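Local coordinates for PaaX domain-containing protein, C-domain protein (Mycobacterium tuberculosis, PDB 3KFW) that is of unknown function but is probably a PaaX-like DNA-binding transcriptional regulator with an N-terminal winged helix-turn-helix domain, at residues 52-55 / 60-63; 46-49 / 54-57. One frame throughout, in Å; residues are numbered along the deposited sequence.

Contact 1 of 2, residues 52-55 / 60-63; sequences DLVR and YRLS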
loop_
_atom_site.group_PDB
_atom_site.type_symbol
_atom_site.label_atom_id
_atom_site.label_comp_id
_atom_site.label_asym_id
_atom_site.label_seq_id
_atom_site.Cartn_x
_atom_site.Cartn_y
_atom_site.Cartn_z
ATOM N N ASP A 52 -10.705 30.761 29.015
ATOM C CA ASP A 52 -10.912 29.458 29.639
ATOM C C ASP A 52 -11.863 29.512 30.842
ATOM O O ASP A 52 -12.659 28.583 31.084
ATOM C CB ASP A 52 -9.561 28.836 30.006
ATOM C CG ASP A 52 -8.705 28.494 28.765
ATOM O OD1 ASP A 52 -9.269 27.896 27.805
ATOM O OD2 ASP A 52 -7.471 28.801 28.755
ATOM N N LEU A 53 -11.772 30.610 31.581
ATOM C CA LEU A 53 -12.691 30.902 32.645
ATOM C C LEU A 53 -13.362 32.220 32.364
ATOM O O LEU A 53 -12.847 33.078 31.626
ATOM C CB LEU A 53 -11.957 31.014 33.982
ATOM C CG LEU A 53 -11.272 29.778 34.566
ATOM C CD1 LEU A 53 -10.430 30.218 35.744
ATOM C CD2 LEU A 53 -12.252 28.642 34.966
ATOM N N VAL A 54 -14.504 32.399 33.003
ATOM C CA VAL A 54 -15.178 33.662 33.030
ATOM C C VAL A 54 -15.172 34.113 34.518
ATOM O O VAL A 54 -15.272 33.270 35.414
ATOM C CB VAL A 54 -16.619 33.492 32.430
ATOM C CG1 VAL A 54 -16.544 33.322 30.934
ATOM C CG2 VAL A 54 -17.331 32.242 33.014
ATOM N N ARG A 55 -15.025 35.419 34.787
ATOM C CA ARG A 55 -15.131 35.914 36.163
ATOM C C ARG A 55 -16.320 36.852 36.420
ATOM O O ARG A 55 -16.818 37.536 35.534
ATOM C CB ARG A 55 -13.814 36.553 36.655
ATOM C CG ARG A 55 -13.456 37.919 36.120
ATOM C CD ARG A 55 -12.167 38.414 36.780
ATOM N NE ARG A 55 -11.560 39.593 36.123
ATOM C CZ ARG A 55 -11.971 40.129 34.958
ATOM N NH1 ARG A 55 -12.971 39.563 34.302
ATOM N NH2 ARG A 55 -11.371 41.204 34.432
ATOM N N TYR A 60 -15.414 32.693 39.954
ATOM C CA TYR A 60 -14.970 32.022 38.739
ATOM C C TYR A 60 -15.782 30.741 38.467
ATOM O O TYR A 60 -16.219 30.049 39.404
ATOM C CB TYR A 60 -13.484 31.678 38.867
ATOM C CG TYR A 60 -12.537 32.861 39.122
ATOM C CD1 TYR A 60 -11.973 33.555 38.059
ATOM C CD2 TYR A 60 -12.198 33.264 40.426
ATOM C CE1 TYR A 60 -11.102 34.624 38.274
ATOM C CE2 TYR A 60 -11.285 34.369 40.670
ATOM C CZ TYR A 60 -10.743 35.039 39.585
ATOM O OH TYR A 60 -9.875 36.152 39.744
ATOM N N ARG A 61 -16.027 30.472 37.189
ATOM C CA ARG A 61 -16.631 29.247 36.753
ATOM C C ARG A 61 -16.134 29.052 35.302
ATOM O O ARG A 61 -15.594 29.996 34.703
ATOM C CB ARG A 61 -18.166 29.273 36.853
ATOM C CG ARG A 61 -18.816 30.051 35.766
ATOM C CD ARG A 61 -20.341 29.952 35.770
ATOM N NE ARG A 61 -20.918 30.881 34.802
ATOM C CZ ARG A 61 -22.224 31.119 34.655
ATOM N NH1 ARG A 61 -23.098 30.455 35.405
ATOM N NH2 ARG A 61 -22.655 31.985 33.731
ATOM N N LEU A 62 -16.247 27.825 34.773
ATOM C CA LEU A 62 -15.749 27.513 33.425
ATOM C C LEU A 62 -16.417 28.358 32.303
ATOM O O LEU A 62 -17.586 28.638 32.346
ATOM C CB LEU A 62 -15.944 25.992 33.130
ATOM C CG LEU A 62 -14.843 24.909 33.355
ATOM C CD1 LEU A 62 -13.928 25.143 34.561
ATOM C CD2 LEU A 62 -15.419 23.470 33.390
ATOM N N SER A 63 -15.646 28.691 31.280
ATOM C CA SER A 63 -16.124 29.179 29.987
ATOM C C SER A 63 -17.070 28.233 29.274
ATOM O O SER A 63 -16.885 26.996 29.339
ATOM C CB SER A 63 -14.920 29.293 29.070
ATOM O OG SER A 63 -15.220 30.177 28.023
#
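The beta hairpin made by strands 53-56 and 59-62 probably forms the wing of the PaaX-like winged helix-turn-helix domain, and Val54 and Arg61 are its central hydrogen-bonded pair. Val54 N meets Arg61 O at 3.1 Å, with the N-H nearly along the C=O axis (C=O...N angle 174°). The return bond from Arg61 N to Val54 O is weak, at 3.4 Å, and the same carbonyl takes a CA-H contact from Tyr60. On the face they share, Val54 CG2 lies 3.3 Å from Arg61 O and 3.8 Å from Arg61 CG, and sits at the edge of the guanidinium, near its plane. Arg61 CG, set between the backbone N and the carbonyl carbon (chi1 77°), reaches this methyl; the chain runs on extended, and NH1 bonds to Pro18 O. Across the sheet from this pair, the Tyr60 ring lies obliquely against Arg55, its CE1 3.7 Å from Arg55 CB. Leu53 and Leu62 diverge at CB, yet Leu53 CD2 comes within 3.9 Å of Leu62 CD1, both leucines packing on helix 5-13. At the open end Ser63 N donates to Asp52 O (3.0 Å) from 42° above the carbonyl plane. Ser63 OG bonds to Gly51 O, while the Asp52 carboxylate pairs with Arg6. Ser63, just past the strand, is the N-cap of helix 64-77, where the probable wing of a winged helix-turn-helix fold hands the chain on.

Contact 2 of 2, residues 46-49 / 54-57; sequences RMVG and VRSA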
loop_
_atom_site.group_PDB
_atom_site.type_symbol
_atom_site.label_atom_id
_atom_site.label_comp_id
_atom_site.label_asym_id
_atom_site.label_seq_id
_atom_site.Cartn_x
_atom_site.Cartn_y
_atom_site.Cartn_z
ATOM N N ARG A 46 -4.682 34.682 33.948
ATOM C CA ARG A 46 -4.281 34.216 32.615
ATOM C C ARG A 46 -5.418 33.439 31.889
ATOM O O ARG A 46 -5.667 33.657 30.693
ATOM C CB ARG A 46 -3.011 33.412 32.696
ATOM C CG ARG A 46 -2.421 33.066 31.358
ATOM C CD ARG A 46 -1.260 32.136 31.583
ATOM N NE ARG A 46 -0.307 32.789 32.464
ATOM C CZ ARG A 46 0.934 33.124 32.123
ATOM N NH1 ARG A 46 1.717 33.725 33.010
ATOM N NH2 ARG A 46 1.407 32.838 30.912
HETATM N N MSE A 47 -6.123 32.571 32.621
HETATM C CA MSE A 47 -7.142 31.707 32.026
HETATM C C MSE A 47 -8.353 32.472 31.507
HETATM O O MSE A 47 -8.806 32.204 30.381
HETATM C CB MSE A 47 -7.585 30.671 33.026
HETATM C CG MSE A 47 -6.651 29.488 33.133
HETATM SE SE MSE A 47 -7.187 28.303 34.624
HETATM C CE MSE A 47 -6.191 29.082 36.068
ATOM N N VAL A 48 -8.866 33.396 32.345
ATOM C CA VAL A 48 -9.879 34.392 31.993
ATOM C C VAL A 48 -9.498 35.191 30.759
ATOM O O VAL A 48 -10.361 35.526 29.958
ATOM C CB VAL A 48 -10.097 35.425 33.135
ATOM C CG1 VAL A 48 -10.901 36.606 32.633
ATOM C CG2 VAL A 48 -10.811 34.812 34.304
ATOM N N GLY A 49 -8.219 35.538 30.635
ATOM C CA GLY A 49 -7.733 36.310 29.492
ATOM C C GLY A 49 -7.679 35.477 28.227
ATOM O O GLY A 49 -7.891 35.983 27.128
ATOM N N VAL A 54 -14.504 32.399 33.003
ATOM C CA VAL A 54 -15.178 33.662 33.030
ATOM C C VAL A 54 -15.172 34.113 34.518
ATOM O O VAL A 54 -15.272 33.270 35.414
ATOM C CB VAL A 54 -16.619 33.492 32.430
ATOM C CG1 VAL A 54 -16.544 33.322 30.934
ATOM C CG2 VAL A 54 -17.331 32.242 33.014
ATOM N N ARG A 55 -15.025 35.419 34.787
ATOM C CA ARG A 55 -15.131 35.914 36.163
ATOM C C ARG A 55 -16.320 36.852 36.420
ATOM O O ARG A 55 -16.818 37.536 35.534
ATOM C CB ARG A 55 -13.814 36.553 36.655
ATOM C CG ARG A 55 -13.456 37.919 36.120
ATOM C CD ARG A 55 -12.167 38.414 36.780
ATOM N NE ARG A 55 -11.560 39.593 36.123
ATOM C CZ ARG A 55 -11.971 40.129 34.958
ATOM N NH1 ARG A 55 -12.971 39.563 34.302
ATOM N NH2 ARG A 55 -11.371 41.204 34.432
ATOM N N SER A 56 -16.766 36.893 37.663
ATOM C CA SER A 56 -17.818 37.816 37.997
ATOM C C SER A 56 -17.563 38.258 39.416
ATOM O O SER A 56 -16.598 37.823 40.020
ATOM C CB SER A 56 -19.153 37.088 37.875
ATOM O OG SER A 56 -19.291 36.200 38.962
ATOM N N ALA A 57 -18.431 39.103 39.948
ATOM C CA ALA A 57 -18.417 39.437 41.371
ATOM C C ALA A 57 -18.488 38.197 42.260
ATOM O O ALA A 57 -17.907 38.188 43.352
ATOM C CB ALA A 57 -19.523 40.384 41.707
#
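Val54, the first residue of 54-57, meets the end of helix 37-49 with its backbone: its carbonyl carbon lies 4.4 Å from Val48 CG2, while its own side chain points away from the helix. Val48 carries the helix side of the contact, its CB directed at the strand. At Arg55, the next residue, CG2 of Val48 approaches the root of the side chain, 4.2 Å from Arg55 CB, and CG1 of Val48 reaches its far end, 4.0 Å from Arg55 NH1. Val48 CG1 stands anti to the backbone N (chi1 167°), which carries it out to the guanidinium, where it lies over one face of the flat group. The two side chains cross at about a right angle. About CD-NE, CZ of Arg55 nearly eclipses CG (chi4 -8°), a strained torsion that leaves the placement of the guanidinium, and with it the CG1-NH1 contact, doubtful. No hydrogen bond links the segments; the contact is van der Waals, a valine against the chain and head of an arginine. Further along, Ser56 turns to the hairpin's own bend: its OG accepts from Asp58 N in an ST turn, with a weak second bond from Gly59 N. A helix end laid beside the first strand of a probable wing fits the winged helix-turn-helix domain, where helix 37-49 probably corresponds to the recognition helix.

Contact 1 and contact 2 illustrate how one short strand can serve two neighbours: Val54 and Arg55 belong to both, 52-55 pairing with 60-63 through the backbone and 54-57 meeting Val48 of helix 37-49. The centres lie about 5 Å apart. Where the helix gives way to the strand, Asp52 N sits 2.7 Å from Met47 O, a probable hydrogen bond tying the start of the hairpin to the last turns of the helix. The selenium of Met47, present as selenomethionine, packs 3.9 Å from Leu53 CD1, and Val48 CG2 lies 4.0 Å from Tyr60 CE1, so the helix reaches both strands. The two contacts together join helix and probable wing, consistent with a DNA-binding unit.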